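Local atomic coordinates of dachshund (Homo sapiens, PDB entry 1L8R), a protein that acts as a transcription factor in organogenesis and seems to regulate SIX1 and SIX6, its DACHbox-N domain carrying a DNA-binding motif similar to that of forkhead/winged-helix proteins. Residues A[25-30]-A[83-88]; A[10-15]-A[89-94]; A[29-34]-A[74-79]. One frame throughout, in Å; residues are numbered along the deposited sequence.

Contact 1: A[25-30]-A[83-88]; sequences CELICL and CKLISR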
loop_
_atom_site.group_PDB
_atom_site.type_symbol
_atom_site.label_atom_id
_atom_site.label_comp_id
_atom_site.label_asym_id
_atom_site.label_seq_id
_atom_site.Cartn_x
_atom_site.Cartn_y
_atom_site.Cartn_z
ATOM N N CYS A 25 1.231 10.258 -9.391
ATOM C CA CYS A 25 0.203 9.945 -8.408
ATOM C C CYS A 25 0.829 9.514 -7.090
ATOM O O CYS A 25 1.764 8.722 -7.068
ATOM C CB CYS A 25 -0.704 8.833 -8.929
ATOM S SG CYS A 25 -2.184 8.584 -7.932
ATOM N N GLU A 26 0.312 10.047 -5.989
ATOM C CA GLU A 26 0.821 9.704 -4.676
ATOM C C GLU A 26 0.274 8.331 -4.297
ATOM O O GLU A 26 -0.939 8.137 -4.210
ATOM C CB GLU A 26 0.379 10.746 -3.648
ATOM C CG GLU A 26 1.018 10.576 -2.290
ATOM C CD GLU A 26 0.709 11.731 -1.363
ATOM O OE1 GLU A 26 1.193 12.853 -1.629
ATOM O OE2 GLU A 26 -0.019 11.515 -0.374
ATOM N N LEU A 27 1.172 7.386 -4.068
ATOM C CA LEU A 27 0.760 6.038 -3.713
ATOM C C LEU A 27 1.275 5.677 -2.335
ATOM O O LEU A 27 2.328 6.153 -1.915
ATOM C CB LEU A 27 1.314 5.046 -4.729
ATOM C CG LEU A 27 1.072 5.374 -6.199
ATOM C CD1 LEU A 27 1.762 4.316 -7.053
ATOM C CD2 LEU A 27 -0.419 5.429 -6.500
ATOM N N ILE A 28 0.528 4.846 -1.619
ATOM C CA ILE A 28 0.977 4.435 -0.306
ATOM C C ILE A 28 1.236 2.935 -0.263
ATOM O O ILE A 28 0.784 2.170 -1.135
ATOM C CB ILE A 28 -0.023 4.859 0.818
ATOM C CG1 ILE A 28 -1.401 4.239 0.591
ATOM C CG2 ILE A 28 -0.147 6.386 0.831
ATOM C CD1 ILE A 28 -2.200 4.915 -0.481
ATOM N N CYS A 29 1.991 2.528 0.746
ATOM C CA CYS A 29 2.360 1.133 0.938
ATOM C C CYS A 29 1.134 0.294 1.303
ATOM O O CYS A 29 0.575 0.436 2.390
ATOM C CB CYS A 29 3.416 1.054 2.029
ATOM S SG CYS A 29 3.884 -0.603 2.461
ATOM N N LEU A 30 0.716 -0.571 0.387
ATOM C CA LEU A 30 -0.465 -1.406 0.601
ATOM C C LEU A 30 -0.408 -2.334 1.818
ATOM O O LEU A 30 -1.334 -2.340 2.637
ATOM C CB LEU A 30 -0.772 -2.220 -0.657
ATOM C CG LEU A 30 -1.968 -3.179 -0.571
ATOM C CD1 LEU A 30 -3.219 -2.414 -0.159
ATOM C CD2 LEU A 30 -2.166 -3.859 -1.920
ATOM N N CYS A 83 6.622 -5.754 -2.766
ATOM C CA CYS A 83 5.631 -4.855 -2.186
ATOM C C CYS A 83 4.867 -4.104 -3.256
ATOM O O CYS A 83 5.413 -3.778 -4.305
ATOM C CB CYS A 83 6.297 -3.839 -1.257
ATOM S SG CYS A 83 5.103 -2.942 -0.234
ATOM N N LYS A 84 3.595 -3.832 -2.982
ATOM C CA LYS A 84 2.755 -3.100 -3.916
ATOM C C LYS A 84 2.259 -1.795 -3.318
ATOM O O LYS A 84 2.173 -1.648 -2.095
ATOM C CB LYS A 84 1.587 -3.973 -4.368
ATOM C CG LYS A 84 2.039 -5.065 -5.333
ATOM C CD LYS A 84 0.942 -6.052 -5.644
ATOM C CE LYS A 84 1.428 -7.088 -6.644
ATOM N NZ LYS A 84 0.433 -8.191 -6.823
ATOM N N LEU A 85 1.949 -0.849 -4.202
ATOM C CA LEU A 85 1.493 0.476 -3.815
ATOM C C LEU A 85 0.179 0.827 -4.509
ATOM O O LEU A 85 -0.030 0.474 -5.665
ATOM C CB LEU A 85 2.533 1.520 -4.244
ATOM C CG LEU A 85 4.005 1.369 -3.850
ATOM C CD1 LEU A 85 4.819 2.477 -4.521
ATOM C CD2 LEU A 85 4.159 1.434 -2.330
ATOM N N ILE A 86 -0.714 1.518 -3.808
ATOM C CA ILE A 86 -1.953 1.964 -4.444
ATOM C C ILE A 86 -2.301 3.350 -3.912
ATOM O O ILE A 86 -1.839 3.737 -2.846
ATOM C CB ILE A 86 -3.157 0.996 -4.230
ATOM C CG1 ILE A 86 -3.470 0.822 -2.748
ATOM C CG2 ILE A 86 -2.880 -0.336 -4.933
ATOM C CD1 ILE A 86 -4.816 0.123 -2.515
ATOM N N SER A 87 -3.087 4.107 -4.672
ATOM C CA SER A 87 -3.457 5.456 -4.251
ATOM C C SER A 87 -4.350 5.437 -3.015
ATOM O O SER A 87 -5.008 4.438 -2.724
ATOM C CB SER A 87 -4.164 6.191 -5.398
ATOM O OG SER A 87 -5.407 5.585 -5.718
ATOM N N ARG A 88 -4.376 6.540 -2.274
ATOM C CA ARG A 88 -5.214 6.585 -1.086
ATOM C C ARG A 88 -6.683 6.436 -1.460
ATOM O O ARG A 88 -7.450 5.820 -0.723
ATOM C CB ARG A 88 -4.971 7.877 -0.298
ATOM C CG ARG A 88 -3.713 7.807 0.565
ATOM C CD ARG A 88 -3.548 9.008 1.480
ATOM N NE ARG A 88 -3.407 10.252 0.728
ATOM C CZ ARG A 88 -3.002 11.401 1.257
ATOM N NH1 ARG A 88 -2.694 11.471 2.545
ATOM N NH2 ARG A 88 -2.902 12.480 0.495
HETATM O O HOH W 1 -3.325 9.401 -3.946
#
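Ile28 and Ile86 form the hydrogen-bonded pair at the middle of this antiparallel strand contact. Ile86 N donates a hydrogen bond to Ile28 O at 3.1 Å. The return bond, from Ile28 N to Ile86 O, is less certain in its geometry because that oxygen is less surely placed. A further bond, Leu30 N to Lys84 O at 3.1 Å, carries the pairing past the strand end into the first residue of the helix. The strand axes run at 130° to each other, a strongly twisted antiparallel pairing.

Packing is tight on both sheet faces. Leu27 and Leu85 meet at about a right angle, CB to CB at 3.8 Å, while on the Ile28 and Ile86 face Leu30 CD1 rests 3.8 Å from Ile86 CD1. The sulphurs of Cys29 and Cys83 touch at 3.8 Å, a van der Waals contact and no disulphide.

The Glu26 end is looser. There Glu26 OE2 lies over one face of the Arg88 guanidinium, 3.2 Å from Arg88 NH2, an ion pair by charge alone since no N-H points at it. A water donates to Glu26 O and only weakly accepts from Arg88 N.

The pairing joins two inner strands of the sheet in this winged-helix-like domain: strand 15-22 flanks 25-29, Arg88 NH1 bonds to Asp11 O of strand 8-12, Leu30 reaches Tyr49 and Leu52 of helix 45-54, and Ser87 OG caps helix 88-99 through Asp90 N.

Contact 2: A[10-15]-A[89-94]; sequences VDLRGA and KDFETL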
loop_
_atom_site.group_PDB
_atom_site.type_symbol
_atom_site.label_atom_id
_atom_site.label_comp_id
_atom_site.label_asym_id
_atom_site.label_seq_id
_atom_site.Cartn_x
_atom_site.Cartn_y
_atom_site.Cartn_z
ATOM N N VAL A 10 2.839 10.046 4.951
ATOM C CA VAL A 10 1.624 10.806 4.697
ATOM C C VAL A 10 0.518 10.280 5.595
ATOM O O VAL A 10 0.619 9.181 6.135
ATOM C CB VAL A 10 1.184 10.684 3.223
ATOM C CG1 VAL A 10 2.277 11.221 2.313
ATOM C CG2 VAL A 10 0.869 9.233 2.888
ATOM N N ASP A 11 -0.544 11.060 5.754
ATOM C CA ASP A 11 -1.633 10.638 6.617
ATOM C C ASP A 11 -2.639 9.765 5.889
ATOM O O ASP A 11 -3.004 10.030 4.743
ATOM C CB ASP A 11 -2.358 11.853 7.204
ATOM C CG ASP A 11 -3.334 11.472 8.311
ATOM O OD1 ASP A 11 -2.874 11.194 9.442
ATOM O OD2 ASP A 11 -4.557 11.437 8.050
ATOM N N LEU A 12 -3.066 8.706 6.563
ATOM C CA LEU A 12 -4.063 7.799 6.026
ATOM C C LEU A 12 -4.974 7.431 7.177
ATOM O O LEU A 12 -4.573 6.708 8.092
ATOM C CB LEU A 12 -3.423 6.532 5.450
ATOM C CG LEU A 12 -4.441 5.550 4.856
ATOM C CD1 LEU A 12 -5.275 6.264 3.797
ATOM C CD2 LEU A 12 -3.728 4.351 4.247
ATOM N N ARG A 13 -6.197 7.948 7.141
ATOM C CA ARG A 13 -7.170 7.663 8.184
ATOM C C ARG A 13 -6.586 7.913 9.579
ATOM O O ARG A 13 -6.769 7.112 10.491
ATOM C CB ARG A 13 -7.644 6.210 8.063
ATOM C CG ARG A 13 -8.185 5.838 6.686
ATOM C CD ARG A 13 -8.580 4.361 6.621
ATOM N NE ARG A 13 -9.706 4.039 7.496
ATOM C CZ ARG A 13 -10.983 4.267 7.200
ATOM N NH1 ARG A 13 -11.317 4.818 6.041
ATOM N NH2 ARG A 13 -11.932 3.944 8.068
ATOM N N GLY A 14 -5.864 9.019 9.729
ATOM C CA GLY A 14 -5.293 9.360 11.023
ATOM C C GLY A 14 -3.964 8.719 11.370
ATOM O O GLY A 14 -3.395 8.991 12.426
ATOM N N ALA A 15 -3.458 7.865 10.489
ATOM C CA ALA A 15 -2.187 7.209 10.739
ATOM C C ALA A 15 -1.150 7.671 9.727
ATOM O O ALA A 15 -1.484 8.288 8.714
ATOM C CB ALA A 15 -2.352 5.697 10.666
ATOM N N LYS A 89 -7.067 6.976 -2.614
ATOM C CA LYS A 89 -8.451 6.872 -3.072
ATOM C C LYS A 89 -8.782 5.409 -3.361
ATOM O O LYS A 89 -9.870 4.932 -3.038
ATOM C CB LYS A 89 -8.673 7.698 -4.341
ATOM C CG LYS A 89 -10.146 7.866 -4.699
ATOM C CD LYS A 89 -10.340 8.598 -6.023
ATOM C CE LYS A 89 -10.245 7.649 -7.207
ATOM N NZ LYS A 89 -11.384 6.685 -7.213
ATOM N N ASP A 90 -7.841 4.701 -3.983
ATOM C CA ASP A 90 -8.049 3.294 -4.293
ATOM C C ASP A 90 -8.055 2.461 -3.019
ATOM O O ASP A 90 -8.757 1.445 -2.929
ATOM C CB ASP A 90 -6.976 2.785 -5.264
ATOM C CG ASP A 90 -7.261 3.177 -6.710
ATOM O OD1 ASP A 90 -8.404 3.586 -7.006
ATOM O OD2 ASP A 90 -6.352 3.063 -7.557
ATOM N N PHE A 91 -7.283 2.876 -2.021
ATOM C CA PHE A 91 -7.281 2.118 -0.788
ATOM C C PHE A 91 -8.650 2.275 -0.132
ATOM O O PHE A 91 -9.202 1.318 0.393
ATOM C CB PHE A 91 -6.219 2.605 0.190
ATOM C CG PHE A 91 -6.192 1.815 1.463
ATOM C CD1 PHE A 91 -5.662 0.530 1.485
ATOM C CD2 PHE A 91 -6.766 2.320 2.623
ATOM C CE1 PHE A 91 -5.708 -0.249 2.638
ATOM C CE2 PHE A 91 -6.819 1.552 3.780
ATOM C CZ PHE A 91 -6.288 0.266 3.790
ATOM N N GLU A 92 -9.195 3.489 -0.167
ATOM C CA GLU A 92 -10.499 3.719 0.445
ATOM C C GLU A 92 -11.564 2.895 -0.273
ATOM O O GLU A 92 -12.462 2.347 0.361
ATOM C CB GLU A 92 -10.865 5.209 0.422
ATOM C CG GLU A 92 -9.909 6.115 1.208
ATOM C CD GLU A 92 -9.679 5.675 2.656
ATOM O OE1 GLU A 92 -10.406 4.793 3.159
ATOM O OE2 GLU A 92 -8.761 6.226 3.303
ATOM N N THR A 93 -11.458 2.801 -1.596
ATOM C CA THR A 93 -12.400 2.005 -2.374
ATOM C C THR A 93 -12.272 0.560 -1.894
ATOM O O THR A 93 -13.268 -0.132 -1.693
ATOM C CB THR A 93 -12.083 2.069 -3.883
ATOM O OG1 THR A 93 -12.250 3.414 -4.352
ATOM C CG2 THR A 93 -13.011 1.152 -4.668
ATOM N N LEU A 94 -11.033 0.110 -1.719
ATOM C CA LEU A 94 -10.782 -1.242 -1.235
ATOM C C LEU A 94 -11.345 -1.386 0.176
ATOM O O LEU A 94 -12.032 -2.356 0.489
ATOM C CB LEU A 94 -9.279 -1.529 -1.213
ATOM C CG LEU A 94 -8.871 -2.776 -0.429
ATOM C CD1 LEU A 94 -9.383 -4.020 -1.156
ATOM C CD2 LEU A 94 -7.363 -2.817 -0.273
#
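Arg13 reaches from a tight turn to Glu92 on the helix, the two side chains sliding past each other in opposite directions. From CB, the Arg13 chain leaves with CG anti to the carbonyl carbon (chi1 -54°), and CG comes to 3.5 Å from Glu92 OE2. CD follows, lying 3.8 Å from Glu92 OE2 and near the edge of the Phe91 ring. CZ comes to 4.1 Å from Glu92 OE1. At the tip, NH1 meets Glu92 OE1 at 3.0 Å, a salt bridge whose hydrogen bond is weak because the angle at its hydrogen is only 133°; the guanidinium and carboxylate planes stand 44° apart.

Leu12 fills the inner side of the contact: CD1 packs on Glu92 OE2 at 3.5 Å and CD2 approaches Phe91 CD2 at 4.0 Å. An alanine in place of this glutamate would probably leave the Arg13 guanidinium without this charged mate and open a gap beside Leu12 CD1.

The type I' hairpin turn from Leu12 to Ala15 presents Arg13, and Asp11 OD2 accepts from Gly14 N, an Asx motif. This hairpin joins strands 8-12 and 15-22; Ala33 of helix 30-37 packs on both Leu12 and Phe91, Tyr95 of helix 88-99 adds a cation-pi partner for Arg13, and Leu94 turns to helix 45-54.

Contact 3: A[29-34]-A[74-79]; sequences CLPQAF and GAIQPG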
loop_
_atom_site.group_PDB
_atom_site.type_symbol
_atom_site.label_atom_id
_atom_site.label_comp_id
_atom_site.label_asym_id
_atom_site.label_seq_id
_atom_site.Cartn_x
_atom_site.Cartn_y
_atom_site.Cartn_z
ATOM N N CYS A 29 1.991 2.528 0.746
ATOM C CA CYS A 29 2.360 1.133 0.938
ATOM C C CYS A 29 1.134 0.294 1.303
ATOM O O CYS A 29 0.575 0.436 2.390
ATOM C CB CYS A 29 3.416 1.054 2.029
ATOM S SG CYS A 29 3.884 -0.603 2.461
ATOM N N LEU A 30 0.716 -0.571 0.387
ATOM C CA LEU A 30 -0.465 -1.406 0.601
ATOM C C LEU A 30 -0.408 -2.334 1.818
ATOM O O LEU A 30 -1.334 -2.340 2.637
ATOM C CB LEU A 30 -0.772 -2.220 -0.657
ATOM C CG LEU A 30 -1.968 -3.179 -0.571
ATOM C CD1 LEU A 30 -3.219 -2.414 -0.159
ATOM C CD2 LEU A 30 -2.166 -3.859 -1.920
ATOM N N PRO A 31 0.665 -3.132 1.958
ATOM C CA PRO A 31 0.745 -4.030 3.118
ATOM C C PRO A 31 0.678 -3.280 4.441
ATOM O O PRO A 31 0.083 -3.764 5.410
ATOM C CB PRO A 31 2.084 -4.736 2.924
ATOM C CG PRO A 31 2.237 -4.762 1.445
ATOM C CD PRO A 31 1.793 -3.374 1.038
ATOM N N GLN A 32 1.290 -2.099 4.484
ATOM C CA GLN A 32 1.288 -1.293 5.699
ATOM C C GLN A 32 -0.123 -0.816 6.014
ATOM O O GLN A 32 -0.571 -0.919 7.158
ATOM C CB GLN A 32 2.226 -0.091 5.553
ATOM C CG GLN A 32 2.264 0.825 6.771
ATOM C CD GLN A 32 3.297 1.927 6.627
ATOM O OE1 GLN A 32 3.457 2.498 5.550
ATOM N NE2 GLN A 32 3.990 2.241 7.716
ATOM N N ALA A 33 -0.822 -0.299 5.004
ATOM C CA ALA A 33 -2.193 0.178 5.192
ATOM C C ALA A 33 -3.077 -0.992 5.609
ATOM O O ALA A 33 -3.978 -0.842 6.434
ATOM C CB ALA A 33 -2.719 0.814 3.903
ATOM N N PHE A 34 -2.817 -2.156 5.023
ATOM C CA PHE A 34 -3.564 -3.364 5.346
ATOM C C PHE A 34 -3.407 -3.695 6.833
ATOM O O PHE A 34 -4.400 -3.877 7.539
ATOM C CB PHE A 34 -3.055 -4.535 4.502
ATOM C CG PHE A 34 -3.565 -5.878 4.952
ATOM C CD1 PHE A 34 -4.871 -6.266 4.690
ATOM C CD2 PHE A 34 -2.736 -6.746 5.653
ATOM C CE1 PHE A 34 -5.349 -7.505 5.120
ATOM C CE2 PHE A 34 -3.203 -7.984 6.087
ATOM C CZ PHE A 34 -4.512 -8.363 5.819
ATOM N N GLY A 74 10.286 0.053 8.392
ATOM C CA GLY A 74 9.406 -0.798 9.168
ATOM C C GLY A 74 8.021 -0.888 8.551
ATOM O O GLY A 74 7.112 -1.464 9.154
ATOM N N ALA A 75 7.852 -0.315 7.357
ATOM C CA ALA A 75 6.569 -0.340 6.656
ATOM C C ALA A 75 6.190 -1.769 6.287
ATOM O O ALA A 75 5.011 -2.130 6.284
ATOM C CB ALA A 75 6.630 0.532 5.409
ATOM N N ILE A 76 7.197 -2.563 5.938
ATOM C CA ILE A 76 7.010 -3.979 5.626
ATOM C C ILE A 76 8.036 -4.738 6.473
ATOM O O ILE A 76 9.037 -4.159 6.917
ATOM C CB ILE A 76 7.233 -4.290 4.120
ATOM C CG1 ILE A 76 8.585 -3.730 3.659
ATOM C CG2 ILE A 76 6.077 -3.726 3.297
ATOM C CD1 ILE A 76 8.949 -4.109 2.219
ATOM N N GLN A 77 7.784 -6.021 6.703
ATOM C CA GLN A 77 8.668 -6.845 7.520
ATOM C C GLN A 77 10.010 -7.164 6.862
ATOM O O GLN A 77 10.125 -7.198 5.639
ATOM C CB GLN A 77 7.946 -8.131 7.919
ATOM C CG GLN A 77 6.821 -7.899 8.916
ATOM C CD GLN A 77 7.325 -7.340 10.237
ATOM O OE1 GLN A 77 8.034 -8.020 10.982
ATOM N NE2 GLN A 77 6.966 -6.094 10.531
ATOM N N PRO A 78 11.047 -7.410 7.682
ATOM C CA PRO A 78 12.404 -7.724 7.225
ATOM C C PRO A 78 12.545 -8.818 6.170
ATOM O O PRO A 78 13.435 -8.746 5.326
ATOM C CB PRO A 78 13.124 -8.084 8.521
ATOM C CG PRO A 78 12.463 -7.197 9.511
ATOM C CD PRO A 78 11.002 -7.353 9.155
ATOM N N GLY A 79 11.679 -9.827 6.222
ATOM C CA GLY A 79 11.759 -10.915 5.258
ATOM C C GLY A 79 10.996 -10.686 3.964
ATOM O O GLY A 79 10.982 -11.547 3.084
#
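Gln32 and Ala75 bring the two backbones together, their CA atoms 5.5 Å apart, where the first turn of helix 30-37 packs against the irregular loop that leads from helix 64-73 toward strand 84-87. The loop starts at Gly74, whose positive phi of 84° closes helix 64-73 in a Schellman motif, a conformation that suits glycine. Cys29 stands at the N-cap of the other helix: its sulphur accepts from Gln32 N, a weak capping bond at 3.6 Å. No hydrogen bond crosses between the segments.

Gln32 carries one half of the contact. Its CG is anti to the backbone N (chi1 179°), the chain beyond is extended, and it runs beside Ala75: Gln32 CB is 3.5 Å from Ala75 O, and the amide sits against the methyl, with Gln32 OE1 3.7 Å from Ala75 CB. The other half gathers round Ile76. Its CG2 branch touches Cys29 SG at 3.9 Å and Pro31 CB at 4.1 Å, while Cys29 SG also lies 4.2 Å from Ala75 CB. Val67 and Leu70 of helix 64-73 pack on Ile76 as well.

Gln32 OE1 accepts a hydrogen bond from Ala18 N of strand 15-22. The cysteine sulphur serves twice, as a weak cap for its own helix and as an apolar surface for the loop, and the two segments are joined by van der Waals contact instead of directional bonds.

How the contacts relate
From the N terminus, strand 8-12 and its turn come first, supplying the opening side of contact 2. Residues 25-34 then begin both contact 1, on the strand, and contact 3, on the strand end and the helix after it; the two share Cys29 and Leu30. Contact 3 closes first, at the loop after helix 64-73. Contact 1 closes next, with strand 84-87, and contact 2 last, on helix 88-99, so that contact 2 encloses both others. Ile86 CD1 packs on Phe91 CA between contacts 1 and 2, and Ala33 CB packs on Phe91 CE1 between contacts 2 and 3. Together they tie the sheet to helices 30-37 and 88-99 and to the loop after helix 64-73.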